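Local structure of BMC domain protein (Clostridiales bacterium 1_7_47FAA, 4OLO) at residues Gly78-Ala81 / Ser82-Ala86; Met87-Ile90 / Arg91-Thr95. The protein is a shell protein of a glycyl-radical propanediol microcompartment, which probably binds an iron-sulfur cluster and may serve electron transport. All coordinates share one frame; numbering follows the deposited sequence.

How the interactions relate
Interactions 1 and 2 follow one another along a single helix, 80-95, the last helix of the modelled chain. Interaction 1 closes at A86 and interaction 2 opens at M87; their centres lie about 13 Å apart, and apart from this join in the sequence they do not touch. Each centre is about 10 Å from the centre of the chain. Interaction 1 is the start of the helix, where D79 caps the first turn just after strand 73-78. Interaction 2 is its later part, where I90 is buried against helix 42-53 and the sheet and E94 reaches a second subunit. The structure is ligand-free, and neither contact contains a bound cluster or other ligand.

Interaction 1. Residues Gly78-Ala81 / Ser82-Ala86; sequences GDTA and SVEAA
The carboxylate of D79 meets S82 through both of its oxygens, which are used in different ways. OD1 receives the hydroxyl S82 OG at 2.7 Å on its syn side, 23° out of the carboxylate plane. OD2 accepts the backbone N of S82 at 3.1 Å from above that plane, 57° out of it. The second flat group, the carboxylate of E84, has the T80 methyl over one face: T80 CG2 lies 3.6 Å from E84 CD and almost straight above that carbon.

D79 is the N-cap of helix 80-95, and the bond from S82 N to OD2 is its capping bond; the hydroxyl bond to OD1 adds to it. Its CG stands between the backbone N and the carbonyl carbon (chi1 59°), which folds the carboxylate back over the first turn. The negative charge thus sits at the amino end of the helix, where the helix dipole would probably favour it. Behind the cap the main chain settles into helical bonding at once, with V83 N bonded to D79 O at 3.0 Å and E84 N to T80 O at 2.8 Å. The extended E84 chain runs alongside T80 in the same direction. OE1 of E84 forms a salt bridge with K7, while T80 OG1 is hydrogen-bonded to D33, so both polar ends are tied to residues outside the helix start.

V83 is the buried member of the turn, its CG2 lying 3.5 Å from G78 N. G78 ends strand 73-78 and pairs through its backbone with A34; V83 touches I5 of strand 2-7 and V58 of strand 58-63, seating the helix start against the sheet.

Interaction 2. Residues Met87-Ile90 / Arg91-Thr95; sequences MDEI and RKKET
D88 O takes the amide of K92 (N to O 2.9 Å) and I90 O that of E94 (N to O 2.9 Å), two of four successive i to i+4 bonds that join 87-90 to 91-95. R91 N with M87 O and K93 N with E89 O complete the set. The N-H of E94 is the least straight donor of the four, at 141°, against 158° or more for the others. One residue further on, the hydroxyl of T95 turns back to donate to K92 O at 3.2 Å.

E89 lies near two lysines, one toward each carboxylate oxygen, without forming a salt bridge to either. Its OE2 is 4.3 Å from K92 NZ and its OE1 4.5 Å from K93 NZ, so the attraction is probably a diffuse electrostatic one. The carboxylate oxygens meet methylenes of the lysine chains: OE1 lies 3.2 Å from K93 CE, and OE2 3.6 Å from K92 CD. A bend at chi2 (-46°) brings the E89 carboxylate back to the lysines, and both lysine chains pass it at a slant.

All this belongs to the last helix of the BMC domain, which packs beside helix 42-53 and against the antiparallel sheet. E94 connects the helix to the assembly: OE2 forms a salt bridge with R4 of the second subunit, while OE1 lies close to the like-charged E44 of its own chain.

On the inner side I90 is buried, touching A48, V51 and A52 of helix 42-53 as well as I38 and Y3 of the sheet. M87 leans on Y3 and I38 too, and the side chains of R91 and E94 also reach Y3.

Interaction 1. Residues Gly78-Ala81 / Ser82-Ala86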
loop_
_atom_site.group_PDB
_atom_site.type_symbol
_atom_site.label_atom_id
_atom_site.label_comp_id
_atom_site.label_asym_id
_atom_site.label_seq_id
_atom_site.Cartn_x
_atom_site.Cartn_y
_atom_site.Cartn_z
ATOM N N GLY B 78 0.910 -1.076 -30.987
ATOM C CA GLY B 78 1.130 -0.812 -32.401
ATOM C C GLY B 78 2.083 -1.803 -33.039
ATOM O O GLY B 78 2.365 -2.869 -32.479
ATOM N N ASP B 79 2.620 -1.435 -34.207
ATOM C CA ASP B 79 3.596 -2.269 -34.905
ATOM C C ASP B 79 4.886 -2.125 -34.138
ATOM O O ASP B 79 5.063 -1.109 -33.481
ATOM C CB ASP B 79 3.757 -1.819 -36.375
ATOM C CG ASP B 79 4.206 -0.374 -36.540
ATOM O OD1 ASP B 79 3.359 0.531 -36.383
ATOM O OD2 ASP B 79 5.405 -0.152 -36.823
ATOM N N THR B 80 5.769 -3.136 -34.188
ATOM C CA THR B 80 7.058 -3.166 -33.486
ATOM C C THR B 80 7.876 -1.890 -33.667
ATOM O O THR B 80 8.321 -1.317 -32.673
ATOM C CB THR B 80 7.869 -4.420 -33.884
ATOM O OG1 THR B 80 7.053 -5.574 -33.692
ATOM C CG2 THR B 80 9.169 -4.563 -33.079
ATOM N N ALA B 81 8.066 -1.453 -34.918
ATOM C CA ALA B 81 8.873 -0.284 -35.251
ATOM C C ALA B 81 8.397 0.978 -34.546
ATOM O O ALA B 81 9.217 1.662 -33.938
ATOM C CB ALA B 81 8.939 -0.089 -36.761
ATOM N N SER B 82 7.069 1.232 -34.552
ATOM C CA SER B 82 6.423 2.393 -33.911
ATOM C C SER B 82 6.521 2.309 -32.410
ATOM O O SER B 82 6.804 3.326 -31.760
ATOM C CB SER B 82 4.966 2.503 -34.334
ATOM O OG SER B 82 4.849 2.713 -35.739
ATOM N N VAL B 83 6.292 1.100 -31.846
ATOM C CA VAL B 83 6.370 0.864 -30.409
ATOM C C VAL B 83 7.830 1.098 -29.915
ATOM O O VAL B 83 8.036 1.859 -28.972
ATOM C CB VAL B 83 5.784 -0.524 -30.010
ATOM C CG1 VAL B 83 6.143 -0.881 -28.560
ATOM C CG2 VAL B 83 4.277 -0.541 -30.209
ATOM N N GLU B 84 8.829 0.514 -30.617
ATOM C CA GLU B 84 10.236 0.688 -30.276
ATOM C C GLU B 84 10.672 2.153 -30.372
ATOM O O GLU B 84 11.354 2.641 -29.469
ATOM C CB GLU B 84 11.125 -0.201 -31.132
ATOM C CG GLU B 84 11.027 -1.662 -30.747
ATOM C CD GLU B 84 11.865 -2.653 -31.529
ATOM O OE1 GLU B 84 12.048 -3.776 -31.009
ATOM O OE2 GLU B 84 12.346 -2.319 -32.637
ATOM N N ALA B 85 10.217 2.868 -31.405
ATOM C CA ALA B 85 10.534 4.292 -31.599
ATOM C C ALA B 85 9.946 5.142 -30.467
ATOM O O ALA B 85 10.641 6.053 -29.992
ATOM C CB ALA B 85 10.023 4.775 -32.945
ATOM N N ALA B 86 8.675 4.841 -30.035
ATOM C CA ALA B 86 8.008 5.564 -28.961
ATOM C C ALA B 86 8.734 5.296 -27.625
ATOM O O ALA B 86 8.964 6.242 -26.872
ATOM C CB ALA B 86 6.535 5.185 -28.884
#

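Interaction 2. Residues Met87-Ile90 / Arg91-Thr95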
loop_
_atom_site.group_PDB
_atom_site.type_symbol
_atom_site.label_atom_id
_atom_site.label_comp_id
_atom_site.label_asym_id
_atom_site.label_seq_id
_atom_site.Cartn_x
_atom_site.Cartn_y
_atom_site.Cartn_z
ATOM N N MET B 87 9.134 4.025 -27.355
ATOM C CA MET B 87 9.876 3.610 -26.147
ATOM C C MET B 87 11.207 4.375 -26.072
ATOM O O MET B 87 11.538 4.906 -25.005
ATOM C CB MET B 87 10.179 2.104 -26.154
ATOM C CG MET B 87 8.970 1.193 -26.180
ATOM S SD MET B 87 8.013 1.242 -24.679
ATOM C CE MET B 87 9.030 0.081 -23.604
ATOM N N ASP B 88 11.960 4.433 -27.197
ATOM C CA ASP B 88 13.238 5.154 -27.295
ATOM C C ASP B 88 13.057 6.638 -26.964
ATOM O O ASP B 88 13.870 7.196 -26.240
ATOM C CB ASP B 88 13.851 5.043 -28.712
ATOM C CG ASP B 88 14.379 3.677 -29.146
ATOM O OD1 ASP B 88 14.295 2.709 -28.337
ATOM O OD2 ASP B 88 14.811 3.553 -30.322
ATOM N N GLU B 89 12.006 7.264 -27.497
ATOM C CA GLU B 89 11.690 8.670 -27.258
ATOM C C GLU B 89 11.405 8.954 -25.797
ATOM O O GLU B 89 11.908 9.946 -25.261
ATOM C CB GLU B 89 10.504 9.122 -28.108
ATOM C CG GLU B 89 10.854 10.190 -29.130
ATOM C CD GLU B 89 11.698 11.366 -28.646
ATOM O OE1 GLU B 89 11.173 12.206 -27.879
ATOM O OE2 GLU B 89 12.887 11.440 -29.039
ATOM N N ILE B 90 10.604 8.071 -25.149
ATOM C CA ILE B 90 10.236 8.165 -23.733
ATOM C C ILE B 90 11.496 8.104 -22.867
ATOM O O ILE B 90 11.673 8.952 -21.990
ATOM C CB ILE B 90 9.190 7.098 -23.333
ATOM C CG1 ILE B 90 7.824 7.377 -23.997
ATOM C CG2 ILE B 90 9.056 7.027 -21.819
ATOM C CD1 ILE B 90 6.921 6.175 -24.127
ATOM N N ARG B 91 12.371 7.121 -23.140
ATOM C CA ARG B 91 13.610 6.891 -22.423
ATOM C C ARG B 91 14.558 8.089 -22.584
ATOM O O ARG B 91 15.121 8.532 -21.596
ATOM C CB ARG B 91 14.224 5.549 -22.880
ATOM C CG ARG B 91 15.655 5.297 -22.452
ATOM C CD ARG B 91 15.810 4.764 -21.038
ATOM N NE ARG B 91 17.233 4.671 -20.685
ATOM C CZ ARG B 91 17.788 3.679 -19.987
ATOM N NH1 ARG B 91 17.039 2.680 -19.523
ATOM N NH2 ARG B 91 19.093 3.679 -19.745
ATOM N N LYS B 92 14.689 8.628 -23.807
ATOM C CA LYS B 92 15.526 9.786 -24.130
ATOM C C LYS B 92 15.048 11.029 -23.365
ATOM O O LYS B 92 15.872 11.729 -22.777
ATOM C CB LYS B 92 15.545 10.031 -25.648
ATOM C CG LYS B 92 16.431 11.174 -26.127
ATOM C CD LYS B 92 16.199 11.456 -27.615
ATOM C CE LYS B 92 17.005 12.621 -28.120
ATOM N NZ LYS B 92 16.982 12.689 -29.605
ATOM N N LYS B 93 13.729 11.280 -23.339
ATOM C CA LYS B 93 13.160 12.420 -22.629
ATOM C C LYS B 93 13.292 12.263 -21.121
ATOM O O LYS B 93 13.478 13.253 -20.416
ATOM C CB LYS B 93 11.706 12.656 -23.044
ATOM C CG LYS B 93 11.553 13.086 -24.509
ATOM C CD LYS B 93 11.224 14.545 -24.665
ATOM C CE LYS B 93 10.993 14.926 -26.116
ATOM N NZ LYS B 93 10.647 16.362 -26.291
ATOM N N GLU B 94 13.263 11.014 -20.631
ATOM C CA GLU B 94 13.397 10.719 -19.205
ATOM C C GLU B 94 14.773 11.051 -18.652
ATOM O O GLU B 94 14.853 11.606 -17.561
ATOM C CB GLU B 94 12.955 9.287 -18.860
ATOM C CG GLU B 94 12.750 9.021 -17.370
ATOM C CD GLU B 94 11.885 9.963 -16.534
ATOM O OE1 GLU B 94 12.127 10.045 -15.304
ATOM O OE2 GLU B 94 10.980 10.626 -17.096
ATOM N N THR B 95 15.844 10.762 -19.412
ATOM C CA THR B 95 17.218 11.044 -18.976
ATOM C C THR B 95 17.460 12.545 -18.725
ATOM O O THR B 95 18.130 12.886 -17.737
ATOM C CB THR B 95 18.278 10.251 -19.759
ATOM O OG1 THR B 95 18.423 10.818 -21.061
ATOM C CG2 THR B 95 17.949 8.748 -19.837
#